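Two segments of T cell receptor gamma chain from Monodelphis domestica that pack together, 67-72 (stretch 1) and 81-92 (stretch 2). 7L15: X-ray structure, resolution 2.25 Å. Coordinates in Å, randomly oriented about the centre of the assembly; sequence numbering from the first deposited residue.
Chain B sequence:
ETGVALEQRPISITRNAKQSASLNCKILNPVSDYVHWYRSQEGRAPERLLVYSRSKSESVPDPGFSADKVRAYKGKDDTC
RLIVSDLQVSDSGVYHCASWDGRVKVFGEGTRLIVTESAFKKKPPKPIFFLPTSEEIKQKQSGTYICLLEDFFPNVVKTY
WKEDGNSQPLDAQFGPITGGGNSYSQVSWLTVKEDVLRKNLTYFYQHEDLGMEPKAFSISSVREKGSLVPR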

# COMPACT_ATOMS: atom_id res chain seq x y z
N ALA B 67 -4.24 8.66 -28.87
CA ALA B 67 -2.81 8.38 -28.97
C ALA B 67 -1.97 9.63 -28.77
O ALA B 67 -0.79 9.52 -28.44
CB ALA B 67 -2.50 7.75 -30.33
N ASP B 68 -2.56 10.82 -28.97
CA ASP B 68 -1.88 12.07 -28.63
C ASP B 68 -1.74 12.23 -27.12
O ASP B 68 -0.82 12.91 -26.65
CB ASP B 68 -2.65 13.27 -29.17
CG ASP B 68 -2.75 13.28 -30.67
OD1 ASP B 68 -2.48 12.24 -31.31
OD2 ASP B 68 -3.10 14.35 -31.22
N LYS B 69 -2.64 11.62 -26.34
CA LYS B 69 -2.68 11.80 -24.90
C LYS B 69 -1.86 10.74 -24.16
O LYS B 69 -1.11 11.08 -23.24
CB LYS B 69 -4.14 11.80 -24.43
CG LYS B 69 -4.36 12.05 -22.93
CD LYS B 69 -3.92 13.44 -22.50
CE LYS B 69 -4.08 13.63 -20.99
NZ LYS B 69 -3.57 14.96 -20.58
N VAL B 70 -1.99 9.47 -24.53
CA VAL B 70 -1.24 8.37 -23.92
C VAL B 70 -0.68 7.49 -25.03
O VAL B 70 -1.36 7.21 -26.02
CB VAL B 70 -2.11 7.53 -22.96
CG1 VAL B 70 -2.38 8.30 -21.71
CG2 VAL B 70 -3.42 7.11 -23.65
N ARG B 71 0.55 7.04 -24.84
CA ARG B 71 1.27 6.30 -25.87
C ARG B 71 2.36 5.49 -25.19
O ARG B 71 3.14 6.04 -24.40
CB ARG B 71 1.88 7.28 -26.90
CG ARG B 71 2.42 6.64 -28.17
CD ARG B 71 3.16 7.67 -29.04
NE ARG B 71 4.42 8.10 -28.44
CZ ARG B 71 5.55 7.41 -28.51
NH1 ARG B 71 6.65 7.88 -27.93
NH2 ARG B 71 5.59 6.25 -29.17
N ALA B 72 2.41 4.19 -25.48
CA ALA B 72 3.47 3.33 -24.97
C ALA B 72 4.51 3.06 -26.05
O ALA B 72 4.17 2.92 -27.23
CB ALA B 72 2.90 2.00 -24.47
N ARG B 81 7.44 1.78 -21.57
CA ARG B 81 7.26 3.10 -20.99
C ARG B 81 5.95 3.70 -21.48
O ARG B 81 5.60 3.59 -22.66
CB ARG B 81 8.43 4.04 -21.35
CG ARG B 81 9.77 3.66 -20.70
CD ARG B 81 10.89 4.64 -21.07
NE ARG B 81 10.82 5.89 -20.31
CZ ARG B 81 11.71 6.27 -19.40
NH1 ARG B 81 11.56 7.42 -18.75
NH2 ARG B 81 12.75 5.50 -19.13
N LEU B 82 5.22 4.35 -20.57
CA LEU B 82 3.99 5.05 -20.88
C LEU B 82 4.23 6.55 -20.78
O LEU B 82 4.67 7.04 -19.73
CB LEU B 82 2.86 4.63 -19.93
CG LEU B 82 1.56 5.44 -19.98
CD1 LEU B 82 0.82 5.19 -21.29
CD2 LEU B 82 0.67 5.16 -18.78
N ILE B 83 3.92 7.28 -21.85
CA ILE B 83 4.02 8.73 -21.85
C ILE B 83 2.62 9.32 -21.81
O ILE B 83 1.77 8.95 -22.63
CB ILE B 83 4.80 9.26 -23.06
CG1 ILE B 83 6.26 8.83 -22.99
CG2 ILE B 83 4.68 10.79 -23.13
CD1 ILE B 83 7.18 9.61 -23.91
N VAL B 84 2.39 10.21 -20.85
CA VAL B 84 1.13 10.92 -20.71
C VAL B 84 1.42 12.39 -20.99
O VAL B 84 2.16 13.04 -20.25
CB VAL B 84 0.53 10.71 -19.31
CG1 VAL B 84 -0.86 11.34 -19.22
CG2 VAL B 84 0.46 9.24 -19.01
N SER B 85 0.87 12.89 -22.09
CA SER B 85 1.18 14.24 -22.54
C SER B 85 0.19 15.25 -21.97
O SER B 85 -0.89 14.89 -21.48
CB SER B 85 1.17 14.32 -24.07
OG SER B 85 1.94 13.29 -24.65
N ASP B 86 0.57 16.52 -22.06
CA ASP B 86 -0.28 17.67 -21.78
C ASP B 86 -1.07 17.45 -20.49
O ASP B 86 -2.30 17.50 -20.44
CB ASP B 86 -1.22 17.97 -22.95
CG ASP B 86 -2.04 19.24 -22.75
OD1 ASP B 86 -1.44 20.31 -22.50
OD2 ASP B 86 -3.29 19.17 -22.83
N LEU B 87 -0.31 17.19 -19.43
CA LEU B 87 -0.88 16.82 -18.15
C LEU B 87 -1.88 17.86 -17.66
O LEU B 87 -1.66 19.07 -17.79
CB LEU B 87 0.24 16.63 -17.13
CG LEU B 87 1.05 15.38 -17.48
CD1 LEU B 87 2.30 15.27 -16.63
CD2 LEU B 87 0.17 14.12 -17.33
N GLN B 88 -2.99 17.37 -17.11
CA GLN B 88 -3.98 18.17 -16.40
C GLN B 88 -4.19 17.55 -15.02
O GLN B 88 -3.86 16.38 -14.80
CB GLN B 88 -5.32 18.21 -17.15
CG GLN B 88 -5.19 18.61 -18.63
CD GLN B 88 -4.66 20.02 -18.81
OE1 GLN B 88 -4.95 20.92 -18.02
NE2 GLN B 88 -3.85 20.22 -19.86
N VAL B 89 -4.73 18.35 -14.09
CA VAL B 89 -4.94 17.85 -12.74
C VAL B 89 -5.78 16.59 -12.78
O VAL B 89 -5.53 15.63 -12.04
CB VAL B 89 -5.56 18.93 -11.84
CG1 VAL B 89 -4.60 20.09 -11.67
CG2 VAL B 89 -6.89 19.42 -12.44
N SER B 90 -6.73 16.52 -13.71
CA SER B 90 -7.61 15.38 -13.83
C SER B 90 -6.89 14.10 -14.24
O SER B 90 -7.52 13.04 -14.26
CB SER B 90 -8.72 15.70 -14.83
OG SER B 90 -8.16 15.94 -16.11
N ASP B 91 -5.60 14.17 -14.58
CA ASP B 91 -4.81 12.99 -14.90
C ASP B 91 -4.19 12.32 -13.67
O ASP B 91 -3.68 11.21 -13.81
CB ASP B 91 -3.69 13.34 -15.88
CG ASP B 91 -4.21 13.85 -17.19
OD1 ASP B 91 -5.26 13.33 -17.64
OD2 ASP B 91 -3.61 14.78 -17.75
N SER B 92 -4.17 12.99 -12.51
CA SER B 92 -3.58 12.40 -11.32
C SER B 92 -4.23 11.06 -10.99
O SER B 92 -5.45 10.90 -11.13
CB SER B 92 -3.73 13.35 -10.12
OG SER B 92 -3.22 14.62 -10.44

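Stretch 2 enters as a strand, 81-84, running antiparallel to strand 70-72 at 161° between their directions, and the contact begins with backbone rather than side chain. Arg81, poorly ordered, sends the end of its side chain away from stretch 1; what it contributes is its carbonyl, with Arg81 O 3.2 Å from Ala72 CA in a CA-H...O contact. Such contacts are typical of the non-hydrogen-bonded positions of an antiparallel pair, where the alpha hydrogens turn inward between the strands.

Leu82 faces Ala72 across one of these narrow pairs, Leu82 CA and Ala72 CA lying 4.5 Å apart. Its side chain lies on the sheet face it shares with Val70, Ala72 and Val84, and its end reaches diagonally ahead, toward the Val70-Val84 pair, bringing Leu82 CD1 to 4.1 Å from Val70 CB. All four residues on this face, Val70, Ala72, Leu82 and Val84, are buried and apolar.

Ile83 is the hydrogen-bonded partner of Arg71, and here the backbones join twice. Ile83 N donates to Arg71 O at 2.9 Å, nearly straight at 174°, while Arg71 N reaches Ile83 O at 3.2 Å and a more bent 141°. The longer arm is supplemented by a CA-H...O contact to the same carbonyl, Val70 CA to Ile83 O at 3.3 Å. On the other face of the sheet, the aliphatic end of Ile83 meets the exposed Arg71 obliquely, with Ile83 CD1 4.4 Å from Arg71 NH1: a loose contact, not a polar bond.

At Val84 the spacing narrows again, with Val84 CA 4.7 Å from Val70 CA. The pair packs side chain to side chain, Val84 CG2 lying 4.0 Å from Val70 CG1, and Val84 CA approaches Lys69 O at 3.4 Å.

Ser85 carries the ladder one step past the strand: Ser85 N donates to Lys69 O at 2.9 Å and 167°, although Lys69 already has helical backbone angles. Its hydroxyl adds a weak bond, Ser85 OG to Asp68 O at 3.4 Å. Ser85 O then accepts from Lys69 NZ at 2.8 Å.

From here a single lysine does most of the work. The CA-to-CB bond of Lys69 points away, yet its chain bends at chi2 (p) and is otherwise extended, bringing the ammonium back against the turn. Asp86 O also lies 2.8 Å from Lys69 NZ, but the angle is too poor for a hydrogen bond; Asp86 O instead accepts from Gln88 NE2 at 3.2 Å. Leu87 is buried but has little part in the contact.

The anchor is Asp91, buried in the 3-10 segment 89-91, where Asp91 OD2 forms a salt bridge with Lys69 NZ at 2.8 Å. Asp91 OD2 also accepts from Gln88 N at 2.7 Å, so one carboxylate oxygen serves its own turn and receives the lysine. The rule to read is economical: backbone pairing sets the register, and one long side chain extends the contact beyond the strand.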